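PDB 4ZRX: F5/8 type C domain protein from Bacteroides ovatus, which probably hydrolyses alpha-L-fucosidic linkages in glycans, carrying a TIM-barrel glycosidase domain together with an F5/8 type C domain of the kind that often binds carbohydrate. Local coordinates for residues H310-Y315 with M428-A433; L325-P330 with K343-F348; A349-Q354 with Y458-L463; Q354-N359 with I386-L391. All blocks are in the same frame, centred on the assembly; numbering follows the deposited sequence.

Interaction 1 of 4, residues H310-Y315 with M428-A433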
loop_
_atom_site.group_PDB
_atom_site.type_symbol
_atom_site.label_atom_id
_atom_site.label_comp_id
_atom_site.label_asym_id
_atom_site.label_seq_id
_atom_site.Cartn_x
_atom_site.Cartn_y
_atom_site.Cartn_z
ATOM N N HIS A 310 10.304 2.617 -0.739
ATOM C CA HIS A 310 9.159 1.786 -0.400
ATOM C C HIS A 310 7.878 2.329 -1.006
ATOM O O HIS A 310 7.035 1.573 -1.544
ATOM C CB HIS A 310 9.060 1.723 1.123
ATOM C CG HIS A 310 8.099 0.719 1.651
ATOM N ND1 HIS A 310 7.956 0.515 3.017
ATOM C CD2 HIS A 310 7.318 -0.207 1.057
ATOM C CE1 HIS A 310 7.079 -0.454 3.224
ATOM N NE2 HIS A 310 6.656 -0.886 2.057
ATOM N N LEU A 311 7.671 3.653 -0.950
ATOM C CA LEU A 311 6.472 4.233 -1.547
ATOM C C LEU A 311 6.439 4.039 -3.066
ATOM O O LEU A 311 5.404 3.693 -3.648
ATOM C CB LEU A 311 6.358 5.731 -1.209
ATOM C CG LEU A 311 6.091 5.979 0.281
ATOM C CD1 LEU A 311 6.094 7.485 0.488
ATOM C CD2 LEU A 311 4.716 5.488 0.691
ATOM N N SER A 312 7.602 4.197 -3.697
ATOM C CA SER A 312 7.710 3.909 -5.121
ATOM C C SER A 312 7.383 2.464 -5.435
ATOM O O SER A 312 6.581 2.162 -6.370
ATOM C CB SER A 312 9.138 4.243 -5.607
ATOM O OG SER A 312 9.302 3.819 -6.947
ATOM N N ASP A 313 7.909 1.552 -4.640
ATOM C CA ASP A 313 7.615 0.130 -4.833
ATOM C C ASP A 313 6.146 -0.136 -4.645
ATOM O O ASP A 313 5.539 -0.911 -5.418
ATOM C CB ASP A 313 8.452 -0.790 -3.970
ATOM C CG ASP A 313 9.956 -0.787 -4.355
ATOM O OD1 ASP A 313 10.356 -0.485 -5.517
ATOM O OD2 ASP A 313 10.734 -1.101 -3.435
ATOM N N ILE A 314 5.563 0.463 -3.612
ATOM C CA ILE A 314 4.096 0.354 -3.459
ATOM C C ILE A 314 3.369 0.844 -4.689
ATOM O O ILE A 314 2.441 0.176 -5.149
ATOM C CB ILE A 314 3.612 1.078 -2.157
ATOM C CG1 ILE A 314 4.038 0.250 -0.935
ATOM C CG2 ILE A 314 2.104 1.257 -2.133
ATOM C CD1 ILE A 314 3.983 0.986 0.366
ATOM N N TYR A 315 3.700 2.005 -5.216
ATOM C CA TYR A 315 3.080 2.543 -6.410
ATOM C C TYR A 315 3.131 1.561 -7.569
ATOM O O TYR A 315 2.117 1.233 -8.198
ATOM C CB TYR A 315 3.733 3.904 -6.720
ATOM C CG TYR A 315 3.122 4.594 -7.886
ATOM C CD1 TYR A 315 1.936 5.338 -7.773
ATOM C CD2 TYR A 315 3.687 4.457 -9.134
ATOM C CE1 TYR A 315 1.347 5.959 -8.864
ATOM C CE2 TYR A 315 3.128 5.134 -10.234
ATOM C CZ TYR A 315 1.946 5.843 -10.087
ATOM O OH TYR A 315 1.369 6.491 -11.168
HETATM N N MSE A 428 2.361 -2.038 -15.225
HETATM C CA MSE A 428 3.709 -1.551 -15.455
HETATM C C MSE A 428 4.726 -2.635 -15.153
HETATM O O MSE A 428 4.558 -3.428 -14.218
HETATM C CB MSE A 428 4.013 -0.291 -14.690
HETATM C CG MSE A 428 3.108 0.801 -15.127
HETATM SE SE MSE A 428 3.419 2.616 -14.503
HETATM C CE MSE A 428 2.466 2.541 -12.860
ATOM N N LEU A 429 5.763 -2.651 -15.974
ATOM C CA LEU A 429 6.871 -3.615 -15.886
ATOM C C LEU A 429 8.166 -2.874 -15.784
ATOM O O LEU A 429 8.421 -1.946 -16.572
ATOM C CB LEU A 429 6.903 -4.477 -17.139
ATOM C CG LEU A 429 5.802 -5.505 -17.295
ATOM C CD1 LEU A 429 5.897 -6.062 -18.710
ATOM C CD2 LEU A 429 5.939 -6.579 -16.206
ATOM N N ARG A 430 8.989 -3.246 -14.819
ATOM C CA ARG A 430 10.278 -2.691 -14.636
ATOM C C ARG A 430 11.348 -3.747 -14.962
ATOM O O ARG A 430 11.180 -4.952 -14.708
ATOM C CB ARG A 430 10.450 -2.153 -13.216
ATOM C CG ARG A 430 9.616 -0.903 -12.972
ATOM C CD ARG A 430 9.909 -0.222 -11.663
ATOM N NE ARG A 430 9.516 -1.029 -10.505
ATOM C CZ ARG A 430 9.815 -0.711 -9.239
ATOM N NH1 ARG A 430 10.574 0.354 -8.957
ATOM N NH2 ARG A 430 9.374 -1.448 -8.240
ATOM N N PHE A 431 12.497 -3.278 -15.421
ATOM C CA PHE A 431 13.558 -4.177 -15.871
ATOM C C PHE A 431 14.861 -3.419 -15.951
ATOM O O PHE A 431 14.858 -2.202 -15.929
ATOM C CB PHE A 431 13.227 -4.777 -17.252
ATOM C CG PHE A 431 12.771 -3.778 -18.259
ATOM C CD1 PHE A 431 13.653 -3.150 -19.068
ATOM C CD2 PHE A 431 11.407 -3.502 -18.402
ATOM C CE1 PHE A 431 13.215 -2.228 -20.003
ATOM C CE2 PHE A 431 10.966 -2.564 -19.359
ATOM C CZ PHE A 431 11.870 -1.910 -20.122
ATOM N N PRO A 432 15.986 -4.116 -16.102
ATOM C CA PRO A 432 17.257 -3.354 -16.184
ATOM C C PRO A 432 17.303 -2.501 -17.441
ATOM O O PRO A 432 16.873 -2.974 -18.505
ATOM C CB PRO A 432 18.353 -4.452 -16.239
ATOM C CG PRO A 432 17.683 -5.649 -15.632
ATOM C CD PRO A 432 16.205 -5.573 -15.979
ATOM N N ALA A 433 17.806 -1.274 -17.292
ATOM C CA ALA A 433 17.830 -0.313 -18.366
ATOM C C ALA A 433 18.443 -0.888 -19.634
ATOM O O ALA A 433 19.482 -1.574 -19.605
ATOM C CB ALA A 433 18.604 0.931 -17.946
HETATM O O HOH W 1 11.212 1.744 -6.489
#
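R430 brings the edge of its guanidinium group up to the carboxylate of D313, its NH2 donating to D313 OD1 over 3.1 Å in a nearly straight salt bridge (169°). The acceptor lies in the guanidinium plane, but the two flat groups are turned 60° apart and OD1 is met on its anti side, so the pair is held by one bond and not by a two-pronged clasp. A water completes the join: it donates to D313 OD1 at 2.6 Å, accepts from R430 NH1 at 2.9 Å and also bonds to S312 OG. The other carboxylate oxygen, OD2, pairs with K309, so D313 is shared by two cations, one at each oxygen, which would be expected to stabilise its negative charge. Replacing D313 by an alanine is likely to leave R430 and K309 without their acidic mate and the bridging water with one anchor fewer. Deeper in, selenomethionine M428, in the conformer described, bends at chi3 (-86°) and sets its CE methyl 3.7 Å from CE2 of Y315, a flexible apolar chain filling the space beside a ring. Helix 308-316, which carries the acid, lies beside helix 339-356, and S312 and Y315 pack against the latter. R430 and M428 project from an outermost strand of a four-stranded antiparallel sheet, next to strand 388-393, whose L388 touches both.

Interaction 2 of 4, residues L325-P330 with K343-F348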
loop_
_atom_site.group_PDB
_atom_site.type_symbol
_atom_site.label_atom_id
_atom_site.label_comp_id
_atom_site.label_asym_id
_atom_site.label_seq_id
_atom_site.Cartn_x
_atom_site.Cartn_y
_atom_site.Cartn_z
ATOM N N LEU A 325 -4.381 3.058 -5.756
ATOM C CA LEU A 325 -3.646 3.170 -4.522
ATOM C C LEU A 325 -4.307 4.239 -3.612
ATOM O O LEU A 325 -4.349 5.415 -3.990
ATOM C CB LEU A 325 -2.206 3.532 -4.768
ATOM C CG LEU A 325 -1.346 3.841 -3.582
ATOM C CD1 LEU A 325 -1.314 2.671 -2.602
ATOM C CD2 LEU A 325 0.052 4.255 -3.987
ATOM N N LEU A 326 -4.718 3.785 -2.429
ATOM C CA LEU A 326 -5.308 4.645 -1.422
ATOM C C LEU A 326 -4.321 4.713 -0.265
ATOM O O LEU A 326 -4.183 3.737 0.522
ATOM C CB LEU A 326 -6.636 4.067 -0.953
ATOM C CG LEU A 326 -7.304 4.654 0.276
ATOM C CD1 LEU A 326 -7.549 6.146 0.027
ATOM C CD2 LEU A 326 -8.626 3.866 0.487
ATOM N N LEU A 327 -3.575 5.796 -0.222
ATOM C CA LEU A 327 -2.452 5.981 0.738
ATOM C C LEU A 327 -2.919 6.854 1.882
ATOM O O LEU A 327 -3.386 7.971 1.671
ATOM C CB LEU A 327 -1.287 6.606 0.057
ATOM C CG LEU A 327 -0.045 6.862 0.911
ATOM C CD1 LEU A 327 0.538 5.578 1.386
ATOM C CD2 LEU A 327 1.044 7.673 0.145
ATOM N N ASN A 328 -2.751 6.369 3.108
ATOM C CA ASN A 328 -3.181 7.109 4.280
ATOM C C ASN A 328 -2.103 7.998 4.827
ATOM O O ASN A 328 -0.981 7.533 5.027
ATOM C CB ASN A 328 -3.568 6.123 5.386
ATOM C CG ASN A 328 -3.854 6.812 6.701
ATOM O OD1 ASN A 328 -4.905 7.484 6.888
ATOM N ND2 ASN A 328 -2.911 6.653 7.674
ATOM N N ILE A 329 -2.492 9.221 5.137
ATOM C CA ILE A 329 -1.587 10.182 5.786
ATOM C C ILE A 329 -2.384 10.769 6.952
ATOM O O ILE A 329 -3.405 11.464 6.732
ATOM C CB ILE A 329 -1.135 11.334 4.817
ATOM C CG1 ILE A 329 -0.396 10.733 3.598
ATOM C CG2 ILE A 329 -0.239 12.300 5.574
ATOM C CD1 ILE A 329 -1.254 10.551 2.456
ATOM N N PRO A 330 -1.948 10.489 8.171
ATOM C CA PRO A 330 -2.813 10.864 9.311
ATOM C C PRO A 330 -2.503 12.228 9.883
ATOM O O PRO A 330 -1.385 12.424 10.341
ATOM C CB PRO A 330 -2.475 9.832 10.345
ATOM C CG PRO A 330 -1.049 9.437 10.038
ATOM C CD PRO A 330 -0.837 9.620 8.579
ATOM N N LYS A 343 7.290 16.290 3.637
ATOM C CA LYS A 343 8.520 16.213 2.894
ATOM C C LYS A 343 8.549 14.931 2.057
ATOM O O LYS A 343 8.975 14.958 0.905
ATOM C CB LYS A 343 9.715 16.244 3.833
ATOM C CG LYS A 343 11.048 16.397 3.144
ATOM C CD LYS A 343 12.141 16.525 4.163
ATOM C CE LYS A 343 13.476 16.594 3.462
ATOM N NZ LYS A 343 14.491 17.094 4.376
ATOM N N ARG A 344 8.144 13.823 2.657
ATOM C CA ARG A 344 8.158 12.558 1.959
ATOM C C ARG A 344 7.116 12.503 0.794
ATOM O O ARG A 344 7.412 11.941 -0.283
ATOM C CB ARG A 344 7.963 11.396 2.939
ATOM C CG ARG A 344 7.981 10.049 2.289
ATOM C CD ARG A 344 9.287 9.683 1.547
ATOM N NE ARG A 344 10.475 10.231 2.179
ATOM C CZ ARG A 344 10.987 9.821 3.329
ATOM N NH1 ARG A 344 10.437 8.838 4.044
ATOM N NH2 ARG A 344 12.093 10.443 3.791
ATOM N N LEU A 345 5.973 13.120 0.980
ATOM C CA LEU A 345 4.981 13.219 -0.084
ATOM C C LEU A 345 5.476 14.033 -1.256
ATOM O O LEU A 345 5.220 13.682 -2.399
ATOM C CB LEU A 345 3.665 13.796 0.429
ATOM C CG LEU A 345 2.840 12.868 1.329
ATOM C CD1 LEU A 345 1.651 13.596 1.889
ATOM C CD2 LEU A 345 2.391 11.617 0.550
ATOM N N LYS A 346 6.196 15.128 -0.954
ATOM C CA LYS A 346 6.806 15.950 -1.997
ATOM C C LYS A 346 7.861 15.150 -2.763
ATOM O O LYS A 346 7.919 15.197 -3.994
ATOM C CB LYS A 346 7.465 17.191 -1.406
ATOM C CG LYS A 346 6.414 18.153 -0.889
ATOM C CD LYS A 346 7.004 19.459 -0.329
ATOM C CE LYS A 346 5.913 20.387 0.118
ATOM N NZ LYS A 346 6.475 21.407 1.019
ATOM N N GLU A 347 8.695 14.446 -2.029
ATOM C CA GLU A 347 9.706 13.558 -2.651
ATOM C C GLU A 347 9.073 12.522 -3.569
ATOM O O GLU A 347 9.595 12.241 -4.635
ATOM C CB GLU A 347 10.554 12.868 -1.619
ATOM C CG GLU A 347 11.525 13.836 -0.908
ATOM C CD GLU A 347 12.181 13.215 0.331
ATOM O OE1 GLU A 347 11.944 12.001 0.635
ATOM O OE2 GLU A 347 12.983 13.954 0.986
ATOM N N PHE A 348 7.962 11.940 -3.123
ATOM C CA PHE A 348 7.272 10.910 -3.872
ATOM C C PHE A 348 6.659 11.519 -5.120
ATOM O O PHE A 348 6.745 10.955 -6.211
ATOM C CB PHE A 348 6.277 10.279 -2.922
ATOM C CG PHE A 348 5.434 9.140 -3.465
ATOM C CD1 PHE A 348 5.930 8.194 -4.376
ATOM C CD2 PHE A 348 4.146 8.948 -2.952
ATOM C CE1 PHE A 348 5.156 7.143 -4.787
ATOM C CE2 PHE A 348 3.340 7.915 -3.396
ATOM C CZ PHE A 348 3.846 6.979 -4.305
#
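The F348 ring receives the CD2 methyl of L327 obliquely, with F348 CE2 4.2 Å from it, and R352 makes a cation-pi contact with the same ring. L327 CD2 also meets L345 CD2, at 4.2 Å, as the two leucines slide past each other in opposite directions. I329 and L345 instead meet tip to tip, I329 CG1 lying 3.9 Å from L345 CD1; chi2 of I329, at 96°, is well away from a staggered value, a sign of some strain. This is the strand-helix layer of the TIM barrel: strand 324-328 runs parallel between strands 44-48 and 279-290, and branched aliphatic side chains on its outer side interlock with helix 339-356, which follows it in the chain. L345 suits the helix because its forked end can serve L327 with one methyl and I329 with the other. On another side of the helix, R344 NE donates to E347 OE1 over 2.8 Å, a salt bridge in which the acceptor lies close to the guanidinium plane.

Interaction 3 of 4, residues A349-Q354 with Y458-L463. With EDO (1,2-ethanediol), chain G.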
loop_
_atom_site.group_PDB
_atom_site.type_symbol
_atom_site.label_atom_id
_atom_site.label_comp_id
_atom_site.label_asym_id
_atom_site.label_seq_id
_atom_site.Cartn_x
_atom_site.Cartn_y
_atom_site.Cartn_z
ATOM N N ALA A 349 6.020 12.686 -4.962
ATOM C CA ALA A 349 5.424 13.370 -6.101
ATOM C C ALA A 349 6.507 13.787 -7.109
ATOM O O ALA A 349 6.326 13.652 -8.305
ATOM C CB ALA A 349 4.613 14.610 -5.661
ATOM N N ASP A 350 7.632 14.291 -6.631
ATOM C CA ASP A 350 8.700 14.709 -7.532
ATOM C C ASP A 350 9.259 13.495 -8.280
ATOM O O ASP A 350 9.541 13.563 -9.481
ATOM C CB ASP A 350 9.836 15.384 -6.762
ATOM C CG ASP A 350 9.488 16.765 -6.258
ATOM O OD1 ASP A 350 8.473 17.366 -6.634
ATOM O OD2 ASP A 350 10.277 17.253 -5.427
ATOM N N TYR A 351 9.388 12.357 -7.593
ATOM C CA TYR A 351 9.874 11.135 -8.244
ATOM C C TYR A 351 8.935 10.648 -9.362
ATOM O O TYR A 351 9.390 10.319 -10.455
ATOM C CB TYR A 351 10.104 10.054 -7.220
ATOM C CG TYR A 351 10.653 8.813 -7.832
ATOM C CD1 TYR A 351 11.957 8.761 -8.228
ATOM C CD2 TYR A 351 9.842 7.707 -8.081
ATOM C CE1 TYR A 351 12.462 7.623 -8.861
ATOM C CE2 TYR A 351 10.334 6.580 -8.687
ATOM C CZ TYR A 351 11.640 6.543 -9.091
ATOM O OH TYR A 351 12.181 5.400 -9.733
ATOM N N ARG A 352 7.659 10.598 -9.079
ATOM C CA ARG A 352 6.672 10.219 -10.113
ATOM C C ARG A 352 6.699 11.218 -11.266
ATOM O O ARG A 352 6.638 10.807 -12.415
ATOM C CB ARG A 352 5.314 10.123 -9.539
ATOM C CG ARG A 352 5.190 9.030 -8.458
ATOM C CD ARG A 352 3.770 8.630 -8.228
ATOM N NE ARG A 352 2.914 9.815 -8.089
ATOM C CZ ARG A 352 2.799 10.575 -7.029
ATOM N NH1 ARG A 352 3.310 10.198 -5.870
ATOM N NH2 ARG A 352 2.062 11.675 -7.118
ATOM N N GLN A 353 6.740 12.506 -10.958
ATOM C CA GLN A 353 6.742 13.501 -12.024
ATOM C C GLN A 353 7.952 13.305 -12.951
ATOM O O GLN A 353 7.818 13.348 -14.167
ATOM C CB GLN A 353 6.698 14.954 -11.492
ATOM C CG GLN A 353 6.511 16.060 -12.648
ATOM C CD GLN A 353 7.767 16.460 -13.486
ATOM O OE1 GLN A 353 7.651 16.874 -14.672
ATOM N NE2 GLN A 353 8.952 16.356 -12.905
ATOM N N GLN A 354 9.135 13.136 -12.367
ATOM C CA GLN A 354 10.373 12.956 -13.121
ATOM C C GLN A 354 10.305 11.671 -13.945
ATOM O O GLN A 354 10.718 11.637 -15.109
ATOM C CB GLN A 354 11.577 12.894 -12.158
ATOM C CG GLN A 354 11.882 14.219 -11.468
ATOM C CD GLN A 354 12.595 14.114 -10.082
ATOM O OE1 GLN A 354 13.045 13.040 -9.640
ATOM N NE2 GLN A 354 12.646 15.242 -9.377
ATOM N N TYR A 458 9.416 4.529 -20.260
ATOM C CA TYR A 458 10.092 5.572 -19.506
ATOM C C TYR A 458 11.399 5.059 -18.943
ATOM O O TYR A 458 11.670 3.868 -18.909
ATOM C CB TYR A 458 9.217 6.050 -18.317
ATOM C CG TYR A 458 7.808 6.438 -18.664
ATOM C CD1 TYR A 458 6.797 5.496 -18.657
ATOM C CD2 TYR A 458 7.484 7.769 -19.031
ATOM C CE1 TYR A 458 5.516 5.841 -19.000
ATOM C CE2 TYR A 458 6.157 8.120 -19.310
ATOM C CZ TYR A 458 5.214 7.126 -19.376
ATOM O OH TYR A 458 3.920 7.499 -19.633
ATOM N N TYR A 459 12.188 6.006 -18.485
ATOM C CA TYR A 459 13.354 5.773 -17.654
ATOM C C TYR A 459 13.016 6.266 -16.250
ATOM O O TYR A 459 12.754 7.463 -16.066
ATOM C CB TYR A 459 14.588 6.503 -18.166
ATOM C CG TYR A 459 15.786 6.145 -17.300
ATOM C CD1 TYR A 459 16.471 4.940 -17.505
ATOM C CD2 TYR A 459 16.201 6.952 -16.254
ATOM C CE1 TYR A 459 17.566 4.593 -16.686
ATOM C CE2 TYR A 459 17.280 6.590 -15.437
ATOM C CZ TYR A 459 17.935 5.417 -15.656
ATOM O OH TYR A 459 19.034 5.025 -14.898
ATOM N N ALA A 460 12.939 5.333 -15.299
ATOM C CA ALA A 460 12.716 5.624 -13.874
ATOM C C ALA A 460 14.076 5.533 -13.171
ATOM O O ALA A 460 14.718 4.492 -13.215
ATOM C CB ALA A 460 11.795 4.657 -13.271
ATOM N N GLU A 461 14.520 6.618 -12.555
ATOM C CA GLU A 461 15.753 6.611 -11.779
ATOM C C GLU A 461 15.691 5.488 -10.686
ATOM O O GLU A 461 14.746 5.437 -9.872
ATOM C CB GLU A 461 15.969 8.021 -11.187
ATOM C CG GLU A 461 17.404 8.527 -11.038
ATOM C CD GLU A 461 18.210 8.525 -12.342
ATOM O OE1 GLU A 461 17.988 9.357 -13.259
ATOM O OE2 GLU A 461 19.074 7.668 -12.435
ATOM N N PRO A 462 16.694 4.575 -10.644
ATOM C CA PRO A 462 16.649 3.549 -9.594
ATOM C C PRO A 462 16.876 4.183 -8.233
ATOM O O PRO A 462 17.664 5.109 -8.109
ATOM C CB PRO A 462 17.790 2.584 -9.970
ATOM C CG PRO A 462 18.031 2.846 -11.435
ATOM C CD PRO A 462 17.807 4.311 -11.601
ATOM N N LEU A 463 16.130 3.744 -7.240
ATOM C CA LEU A 463 16.201 4.314 -5.903
ATOM C C LEU A 463 16.902 3.353 -4.968
ATOM O O LEU A 463 16.790 2.147 -5.120
ATOM C CB LEU A 463 14.776 4.558 -5.381
ATOM C CG LEU A 463 14.015 5.655 -6.116
ATOM C CD1 LEU A 463 12.534 5.604 -5.707
ATOM C CD2 LEU A 463 14.563 7.089 -5.927
HETATM C C1 EDO G . 2.409 10.837 -12.340
HETATM O O1 EDO G . 3.197 11.808 -11.642
HETATM C C2 EDO G . 2.061 9.721 -11.356
HETATM O O2 EDO G . 1.235 10.171 -10.277
HETATM O O HOH W 2 13.521 9.859 -14.933
#
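Y351 carries the tight part of this contact. L463 covers one face of its ring, the CD1 methyl standing 3.7 Å from the ring centroid and 15° off the normal in a CH-pi contact. At the ring edge, Y351 OH donates to the backbone O of E461 over a short 2.6 Å, and the CB of A460, small enough to let the hydroxyl close in, lies 3.6 Å from that same OH. The ring reaches from the helix to the loop because chi1 (-178°) sets CG anti to the backbone N. A phenylalanine in its place would probably keep the cover by L463 but leave E461 O without this donor. The looser side is watery: one molecule donates to Y459 O at 2.8 Å and only weakly to Q354 O, while the E461 carboxylate is turned off from the helix. Around the helix, R352 NE binds a 1,2-ethanediol, at O2, 2.8 Å away. The segment leaving the beta-sandwich through strand 450-458 is thus fastened to the last turns of barrel helix 339-356, a contact between the two domains, before the chain runs on to strand 481-485 of the C-terminal beta domain.

Interaction 4 of 4, residues Q354-N359 with I386-L391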
loop_
_atom_site.group_PDB
_atom_site.type_symbol
_atom_site.label_atom_id
_atom_site.label_comp_id
_atom_site.label_asym_id
_atom_site.label_seq_id
_atom_site.Cartn_x
_atom_site.Cartn_y
_atom_site.Cartn_z
ATOM N N GLN A 354 9.135 13.136 -12.367
ATOM C CA GLN A 354 10.373 12.956 -13.121
ATOM C C GLN A 354 10.305 11.671 -13.945
ATOM O O GLN A 354 10.718 11.637 -15.109
ATOM C CB GLN A 354 11.577 12.894 -12.158
ATOM C CG GLN A 354 11.882 14.219 -11.468
ATOM C CD GLN A 354 12.595 14.114 -10.082
ATOM O OE1 GLN A 354 13.045 13.040 -9.640
ATOM N NE2 GLN A 354 12.646 15.242 -9.377
ATOM N N THR A 355 9.782 10.617 -13.328
ATOM C CA THR A 355 9.720 9.334 -13.945
ATOM C C THR A 355 8.790 9.345 -15.187
ATOM O O THR A 355 9.158 8.820 -16.256
ATOM C CB THR A 355 9.189 8.269 -12.946
ATOM O OG1 THR A 355 10.143 8.074 -11.925
ATOM C CG2 THR A 355 8.962 6.927 -13.629
ATOM N N PHE A 356 7.647 10.013 -15.057
ATOM C CA PHE A 356 6.659 10.008 -16.139
ATOM C C PHE A 356 6.711 11.241 -17.044
ATOM O O PHE A 356 5.833 11.386 -17.921
ATOM C CB PHE A 356 5.247 9.739 -15.590
ATOM C CG PHE A 356 5.133 8.407 -14.892
ATOM C CD1 PHE A 356 5.206 7.261 -15.594
ATOM C CD2 PHE A 356 5.001 8.298 -13.538
ATOM C CE1 PHE A 356 5.173 6.017 -14.974
ATOM C CE2 PHE A 356 4.968 7.092 -12.901
ATOM C CZ PHE A 356 5.049 5.924 -13.635
ATOM N N ALA A 357 7.718 12.087 -16.873
ATOM C CA ALA A 357 7.798 13.329 -17.694
ATOM C C ALA A 357 7.940 13.073 -19.175
ATOM O O ALA A 357 7.308 13.806 -19.975
ATOM C CB ALA A 357 8.913 14.232 -17.184
ATOM N N ASP A 358 8.738 12.070 -19.546
ATOM C CA ASP A 358 9.140 11.855 -20.905
ATOM C C ASP A 358 8.837 10.440 -21.433
ATOM O O ASP A 358 9.651 9.528 -21.340
ATOM C CB ASP A 358 10.633 12.140 -20.992
ATOM C CG ASP A 358 11.155 12.092 -22.423
ATOM O OD1 ASP A 358 10.381 12.039 -23.412
ATOM O OD2 ASP A 358 12.357 12.096 -22.563
ATOM N N ASN A 359 7.641 10.267 -21.968
ATOM C CA ASN A 359 7.258 9.032 -22.587
ATOM C C ASN A 359 8.053 8.845 -23.871
ATOM O O ASN A 359 8.030 9.687 -24.728
ATOM C CB ASN A 359 5.774 9.096 -22.884
ATOM C CG ASN A 359 5.237 7.853 -23.481
ATOM O OD1 ASN A 359 5.936 6.834 -23.690
ATOM N ND2 ASN A 359 3.964 7.936 -23.779
ATOM N N ILE A 386 15.400 2.969 -21.590
ATOM C CA ILE A 386 14.202 2.708 -20.868
ATOM C C ILE A 386 14.405 1.587 -19.880
ATOM O O ILE A 386 15.193 0.695 -20.087
ATOM C CB ILE A 386 13.029 2.366 -21.835
ATOM C CG1 ILE A 386 13.321 1.205 -22.765
ATOM C CG2 ILE A 386 12.716 3.593 -22.676
ATOM C CD1 ILE A 386 12.092 0.657 -23.432
ATOM N N ASN A 387 13.639 1.631 -18.795
ATOM C CA ASN A 387 13.571 0.560 -17.819
ATOM C C ASN A 387 12.200 0.333 -17.211
ATOM O O ASN A 387 12.085 -0.352 -16.143
ATOM C CB ASN A 387 14.624 0.792 -16.730
ATOM C CG ASN A 387 14.407 2.082 -15.973
ATOM O OD1 ASN A 387 13.387 2.732 -16.088
ATOM N ND2 ASN A 387 15.368 2.429 -15.144
ATOM N N LEU A 388 11.170 0.889 -17.881
ATOM C CA LEU A 388 9.804 0.876 -17.436
ATOM C C LEU A 388 8.906 0.930 -18.636
ATOM O O LEU A 388 9.045 1.813 -19.486
ATOM C CB LEU A 388 9.509 2.062 -16.476
ATOM C CG LEU A 388 8.102 2.400 -16.065
ATOM C CD1 LEU A 388 7.474 1.284 -15.395
ATOM C CD2 LEU A 388 8.107 3.676 -15.199
ATOM N N VAL A 389 8.005 -0.018 -18.696
ATOM C CA VAL A 389 6.951 -0.062 -19.737
ATOM C C VAL A 389 5.613 -0.091 -19.050
ATOM O O VAL A 389 5.428 -0.802 -18.046
ATOM C CB VAL A 389 7.168 -1.231 -20.682
ATOM C CG1 VAL A 389 5.999 -1.469 -21.648
ATOM C CG2 VAL A 389 8.423 -1.029 -21.442
HETATM N N MSE A 390 4.681 0.644 -19.633
HETATM C CA MSE A 390 3.311 0.729 -19.172
HETATM C C MSE A 390 2.367 0.296 -20.291
HETATM O O MSE A 390 2.541 0.720 -21.456
HETATM C CB MSE A 390 3.017 2.174 -18.731
HETATM C CG MSE A 390 1.653 2.329 -18.141
HETATM SE SE MSE A 390 0.525 3.184 -19.345
HETATM C CE MSE A 390 0.945 4.928 -19.070
ATOM N N LEU A 391 1.390 -0.524 -19.949
ATOM C CA LEU A 391 0.397 -1.012 -20.865
ATOM C C LEU A 391 -1.002 -0.746 -20.314
ATOM O O LEU A 391 -1.197 -0.821 -19.071
ATOM C CB LEU A 391 0.572 -2.505 -21.086
ATOM C CG LEU A 391 2.025 -2.909 -21.367
ATOM C CD1 LEU A 391 2.137 -4.348 -21.174
ATOM C CD2 LEU A 391 2.391 -2.557 -22.770
#
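L388 stands roughly at right angles to both T355 and F356, and a single methyl, CD2, meets the pair. L388 CD2 lies 3.7 Å from T355 CG2 and 3.8 Å from F356 CE1, and approaches the aromatic ring obliquely. Within the same segment, T355 CG2 sits 3.9 Å above the plane of the F356 ring, over its centre. Threonine suits this place because it is two-sided, its methyl joining the apolar cluster while OG1 hydrogen-bonds to the backbone O of Y351 one turn back. L388 belongs to strand 388-393 of an antiparallel sheet that pairs with a second one as a beta-sandwich; L388 and M390 face the end of helix 339-356, whereas V389 packs against L439 of the other sheet. Just here the strand carries a classic beta bulge, N387 and L388 both standing opposite Y458. Because L388 swings its CG directly opposite the backbone N (chi1 169°), its fork extends toward the helix. F356 also touches M428 of the neighbouring strand and meets the ring of Y458 edge-to-face, so aromatic and aliphatic groups from three strands pack against F356.

How the interactions relate
Helix 339-356 strings interactions 2, 3 and 4 together, from the barrel wall to the beta-sandwich, the centres of 2 and 4 lying 21 Å apart. Interaction 1 reaches the same sheet as interaction 4, where L429 N approaches V389 O at 2.8 Å, and meets interaction 3 where S312 OG lies 3.4 Å from Y351 CE2. Against interaction 2 it packs through I314 CG2, 3.7 Å from L325 CD1. Interactions 3 and 4, with centres 8 Å apart, share Q354 and join through A460 N and N387 OD1. One 1,2-ethanediol, probably from the crystallisation liquor, lies beside Y315, R352 and F356, where interactions 1, 3 and 4 converge.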